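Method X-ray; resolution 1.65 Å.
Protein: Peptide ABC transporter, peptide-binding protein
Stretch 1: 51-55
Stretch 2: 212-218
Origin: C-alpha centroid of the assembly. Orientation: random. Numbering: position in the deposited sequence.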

# COMPACT_ATOMS: atom_id res chain seq x y z
N ASN A 51 -2.41 4.19 -9.49
CA ASN A 51 -1.18 4.94 -9.79
C ASN A 51 -0.23 4.81 -8.60
O ASN A 51 0.96 4.49 -8.76
CB ASN A 51 -1.49 6.42 -10.01
CG ASN A 51 -0.26 7.21 -10.30
OD1 ASN A 51 0.28 7.14 -11.41
ND2 ASN A 51 0.25 7.95 -9.28
N GLY A 52 -0.79 5.01 -7.41
CA GLY A 52 -0.01 4.96 -6.15
C GLY A 52 -0.99 4.82 -5.01
O GLY A 52 -1.94 4.02 -5.05
N LEU A 53 -0.76 5.61 -3.96
CA LEU A 53 -1.63 5.59 -2.81
C LEU A 53 -2.76 6.60 -2.99
O LEU A 53 -3.94 6.25 -2.86
CB LEU A 53 -0.83 5.91 -1.54
CG LEU A 53 -1.68 6.10 -0.28
CD1 LEU A 53 -2.47 4.81 0.05
CD2 LEU A 53 -0.83 6.52 0.93
N VAL A 54 -2.42 7.84 -3.28
CA VAL A 54 -3.48 8.86 -3.45
C VAL A 54 -4.17 8.57 -4.80
O VAL A 54 -3.47 8.40 -5.81
CB VAL A 54 -2.85 10.27 -3.47
CG1 VAL A 54 -3.89 11.33 -3.86
CG2 VAL A 54 -2.26 10.60 -2.09
N PRO A 55 -5.52 8.50 -4.82
CA PRO A 55 -6.21 8.25 -6.10
C PRO A 55 -5.92 9.29 -7.16
O PRO A 55 -5.71 10.46 -6.84
CB PRO A 55 -7.70 8.33 -5.72
CG PRO A 55 -7.71 7.91 -4.31
CD PRO A 55 -6.47 8.48 -3.69
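Stretch 2 212-218: AEKTIMG

Stretch 2 is helical throughout, a continuation of a helix that begins earlier in the chain, and it lies against the irregular loop of stretch 1. Gly52 sits nearest Met217 (CA to CA 6.6 Å) and Leu53 nearest Glu213 (CA to CA 6.9 Å), so the loop faces about one turn of the helix, in reversed local order. Along the helix, Ile216 N hydrogen-bonds to Ala212 O (3.0 Å) and Met217 N to Glu213 O (3.0 Å). The Glu213 carboxylate bonds to the loop. The CA-to-CB bond of Glu213 points sideways to the loop, but the end of the side chain comes nearer and reaches two consecutive amides: Leu53 N donates to Glu213 OE2 (2.9 Å) and Val54 N to Glu213 OE1 (3.0 Å). Both carboxylate oxygens are thus used, and two loop donors are satisfied. A water adds a third bond to the carboxylate, donating to Glu213 OE2 (2.8 Å) and to Val54 O (2.7 Å) while accepting from Asn51 ND2 (2.9 Å). Gly52 CA lies 3.3 Å from Glu213 OE2; an ideal CB there would clash at 2.0 Å from that same oxygen. Beside this polar centre, Leu53 points toward the helix, its CD2 4.4 Å from Ile216 CG2 and its CB 4.4 Å from CE of selenomethionine Met217.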

# COMPACT_ATOMS: atom_id res chain seq x y z
N ALA A 212 5.68 13.17 0.15
CA ALA A 212 5.16 12.07 0.98
C ALA A 212 4.73 10.89 0.12
O ALA A 212 5.16 9.74 0.36
CB ALA A 212 3.99 12.54 1.85
N GLU A 213 3.92 11.16 -0.90
CA GLU A 213 3.50 10.07 -1.82
C GLU A 213 4.72 9.37 -2.42
O GLU A 213 4.79 8.15 -2.44
CB GLU A 213 2.61 10.65 -2.94
CG GLU A 213 2.32 9.70 -4.12
CD GLU A 213 1.16 8.70 -3.91
OE1 GLU A 213 0.37 8.83 -2.95
OE2 GLU A 213 1.04 7.79 -4.76
N LYS A 214 5.67 10.14 -2.94
CA LYS A 214 6.85 9.54 -3.59
C LYS A 214 7.69 8.77 -2.58
O LYS A 214 8.36 7.80 -2.94
CB LYS A 214 7.69 10.59 -4.32
CG LYS A 214 6.95 11.21 -5.51
CD LYS A 214 7.83 12.02 -6.41
CE LYS A 214 8.18 13.35 -5.89
NZ LYS A 214 8.92 14.11 -7.00
N THR A 215 7.66 9.20 -1.32
CA THR A 215 8.47 8.49 -0.31
C THR A 215 7.88 7.11 0.01
O THR A 215 8.58 6.10 -0.03
CB THR A 215 8.58 9.32 0.97
OG1 THR A 215 9.24 10.56 0.66
CG2 THR A 215 9.41 8.56 2.04
N ILE A 216 6.59 7.06 0.31
CA ILE A 216 5.96 5.77 0.65
C ILE A 216 5.91 4.83 -0.54
O ILE A 216 6.07 3.63 -0.38
CB ILE A 216 4.60 5.94 1.36
CG1 ILE A 216 4.14 4.61 1.97
CG2 ILE A 216 3.55 6.58 0.43
CD1 ILE A 216 2.95 4.76 2.90
N MSE A 217 5.74 5.37 -1.75
CA MSE A 217 5.79 4.50 -2.93
C MSE A 217 7.20 4.06 -3.24
O MSE A 217 7.43 2.94 -3.74
CB MSE A 217 5.13 5.17 -4.12
CG MSE A 217 3.61 5.25 -3.93
SE MSE A 217 2.69 3.53 -3.83
CE MSE A 217 2.65 3.28 -1.91
N GLY A 218 8.17 4.92 -2.89
CA GLY A 218 9.59 4.61 -3.17
C GLY A 218 10.14 3.49 -2.31
O GLY A 218 11.04 2.78 -2.74
O HOH W 1 -0.88 8.52 -6.68